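Local coordinates for protein N-terminal acetyltransferase B complex subunit MDM20 (Candida albicans, PDB 5K04) that probably serves as the non-catalytic, helical-repeat subunit that partners the catalytic subunit NAT3 in the NatB complex, which acetylates protein N-termini, at residues C113-F117 with R131-L136. Coordinates in Å, arbitrary orientation, origin at the centre of the assembly. Residue numbers count along the deposited sequence, not the author numbering.
Sequences CLSWF and RIFMYL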
loop_
_atom_site.group_PDB
_atom_site.type_symbol
_atom_site.label_atom_id
_atom_site.label_comp_id
_atom_site.label_asym_id
_atom_site.label_seq_id
_atom_site.Cartn_x
_atom_site.Cartn_y
_atom_site.Cartn_z
ATOM N N CYS A 113 16.643 -27.386 -4.627
ATOM C CA CYS A 113 15.269 -26.956 -4.399
ATOM C C CYS A 113 15.214 -25.563 -3.778
ATOM O O CYS A 113 14.374 -24.745 -4.164
ATOM C CB CYS A 113 14.542 -27.987 -3.530
ATOM S SG CYS A 113 14.057 -29.494 -4.384
ATOM N N LEU A 114 16.150 -25.246 -2.868
ATOM C CA LEU A 114 16.135 -23.933 -2.216
ATOM C C LEU A 114 16.530 -22.819 -3.178
ATOM O O LEU A 114 15.982 -21.714 -3.105
ATOM C CB LEU A 114 17.053 -23.926 -0.986
ATOM C CG LEU A 114 16.584 -24.839 0.162
ATOM C CD1 LEU A 114 17.510 -24.778 1.371
ATOM C CD2 LEU A 114 15.134 -24.560 0.575
ATOM N N SER A 115 17.492 -23.083 -4.074
ATOM C CA SER A 115 17.816 -22.129 -5.140
ATOM C C SER A 115 16.618 -21.931 -6.070
ATOM O O SER A 115 16.221 -20.801 -6.366
ATOM C CB SER A 115 19.045 -22.632 -5.914
ATOM O OG SER A 115 19.219 -21.971 -7.151
ATOM N N TRP A 116 16.039 -23.046 -6.539
ATOM C CA TRP A 116 14.798 -23.044 -7.307
ATOM C C TRP A 116 13.726 -22.191 -6.642
ATOM O O TRP A 116 13.059 -21.380 -7.291
ATOM C CB TRP A 116 14.313 -24.489 -7.446
ATOM C CG TRP A 116 13.302 -24.717 -8.495
ATOM C CD1 TRP A 116 12.780 -23.788 -9.352
ATOM C CD2 TRP A 116 12.687 -25.968 -8.830
ATOM N NE1 TRP A 116 11.877 -24.385 -10.197
ATOM C CE2 TRP A 116 11.796 -25.722 -9.891
ATOM C CE3 TRP A 116 12.787 -27.263 -8.318
ATOM C CZ2 TRP A 116 11.014 -26.728 -10.455
ATOM C CZ3 TRP A 116 12.018 -28.266 -8.881
ATOM C CH2 TRP A 116 11.143 -27.995 -9.941
ATOM N N PHE A 117 13.543 -22.379 -5.337
ATOM C CA PHE A 117 12.477 -21.697 -4.616
ATOM C C PHE A 117 12.793 -20.216 -4.444
ATOM O O PHE A 117 11.948 -19.358 -4.715
ATOM C CB PHE A 117 12.268 -22.389 -3.263
ATOM C CG PHE A 117 11.332 -21.668 -2.337
ATOM C CD1 PHE A 117 10.000 -21.464 -2.682
ATOM C CD2 PHE A 117 11.779 -21.213 -1.109
ATOM C CE1 PHE A 117 9.140 -20.797 -1.819
ATOM C CE2 PHE A 117 10.926 -20.555 -0.239
ATOM C CZ PHE A 117 9.601 -20.345 -0.597
ATOM N N ARG A 131 5.392 -27.910 -6.489
ATOM C CA ARG A 131 6.290 -28.855 -7.137
ATOM C C ARG A 131 7.656 -28.877 -6.456
ATOM O O ARG A 131 8.231 -29.949 -6.242
ATOM C CB ARG A 131 6.430 -28.522 -8.624
ATOM C CG ARG A 131 7.275 -29.544 -9.380
ATOM C CD ARG A 131 6.688 -29.861 -10.756
ATOM N NE ARG A 131 6.764 -28.729 -11.676
ATOM C CZ ARG A 131 5.713 -28.076 -12.161
ATOM N NH1 ARG A 131 4.482 -28.441 -11.826
ATOM N NH2 ARG A 131 5.897 -27.058 -12.988
ATOM N N ILE A 132 8.196 -27.705 -6.111
ATOM C CA ILE A 132 9.477 -27.663 -5.409
ATOM C C ILE A 132 9.372 -28.404 -4.092
ATOM O O ILE A 132 10.210 -29.248 -3.754
ATOM C CB ILE A 132 9.922 -26.213 -5.175
ATOM C CG1 ILE A 132 10.239 -25.548 -6.507
ATOM C CG2 ILE A 132 11.120 -26.182 -4.216
ATOM C CD1 ILE A 132 10.399 -24.041 -6.397
ATOM N N PHE A 133 8.325 -28.093 -3.332
ATOM C CA PHE A 133 8.129 -28.705 -2.034
ATOM C C PHE A 133 7.889 -30.207 -2.146
ATOM O O PHE A 133 8.266 -30.962 -1.244
ATOM C CB PHE A 133 6.975 -27.990 -1.334
ATOM C CG PHE A 133 7.266 -26.540 -1.036
ATOM C CD1 PHE A 133 8.571 -26.075 -0.995
ATOM C CD2 PHE A 133 6.249 -25.646 -0.788
ATOM C CE1 PHE A 133 8.853 -24.732 -0.716
ATOM C CE2 PHE A 133 6.521 -24.307 -0.507
ATOM C CZ PHE A 133 7.824 -23.854 -0.481
ATOM N N MET A 134 7.296 -30.661 -3.251
ATOM C CA MET A 134 7.113 -32.094 -3.452
ATOM C C MET A 134 8.459 -32.812 -3.536
ATOM O O MET A 134 8.688 -33.809 -2.842
ATOM C CB MET A 134 6.270 -32.346 -4.710
ATOM C CG MET A 134 5.907 -33.834 -4.966
ATOM S SD MET A 134 7.179 -34.762 -5.793
ATOM C CE MET A 134 7.061 -33.939 -7.358
ATOM N N TYR A 135 9.360 -32.324 -4.396
ATOM C CA TYR A 135 10.700 -32.910 -4.479
ATOM C C TYR A 135 11.431 -32.800 -3.147
ATOM O O TYR A 135 12.092 -33.744 -2.705
ATOM C CB TYR A 135 11.514 -32.222 -5.574
ATOM C CG TYR A 135 11.162 -32.647 -6.981
ATOM C CD1 TYR A 135 11.560 -33.882 -7.466
ATOM C CD2 TYR A 135 10.458 -31.801 -7.836
ATOM C CE1 TYR A 135 11.261 -34.284 -8.762
ATOM C CE2 TYR A 135 10.153 -32.195 -9.143
ATOM C CZ TYR A 135 10.558 -33.444 -9.595
ATOM O OH TYR A 135 10.269 -33.867 -10.870
ATOM N N LEU A 136 11.309 -31.654 -2.491
ATOM C CA LEU A 136 12.049 -31.404 -1.266
ATOM C C LEU A 136 11.550 -32.280 -0.123
ATOM O O LEU A 136 12.306 -32.599 0.802
ATOM C CB LEU A 136 11.935 -29.922 -0.920
ATOM C CG LEU A 136 12.803 -29.426 0.227
ATOM C CD1 LEU A 136 14.274 -29.667 -0.085
ATOM C CD2 LEU A 136 12.525 -27.956 0.479
#
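Ile132 packs over one face of the Trp116 indole through its CG1, which sits 3.6 Å from the centroid of the six-membered ring, a CH-pi contact, and comes within 3.4 Å of Trp116 CD2. The rest of the isoleucine fills the space between the two helices, with CD1 4.0 Å from Phe117 CB and CG2 3.9 Å from Cys113 CB. Across the two segments the CA atoms come closest at Cys113 and Ile132, 5.9 Å apart, an approach that the small cysteine side chain probably favours; Cys113 SG rests 3.9 Å from Tyr135 CB, and its CB 3.8 Å from Leu136 CD1. Tyr135 CD2 meets the edge of the indole, 4.0 Å from Trp116 CZ3, while the tyrosine hydroxyl is hydrogen-bonded to Glu99. Farther round, Phe133 CZ stands over the face of the Phe117 ring, 3.6 Å from Phe117 CE1, with the ring planes inclined at 54°. The two segments run antiparallel, axes 9.8 Å apart at 170°, and the contact is almost wholly apolar: a helical hairpin of the kind that builds TPR-like repeats, consistent with the TPR-related family to which this subunit belongs. Helix 91-104, earlier in the chain, packs against Trp116, whose indole stacks on Tyr98; helix 143-157, later in the chain, meets Phe133 and Leu136 through Trp148, so the hairpin sits in a run of successive helices.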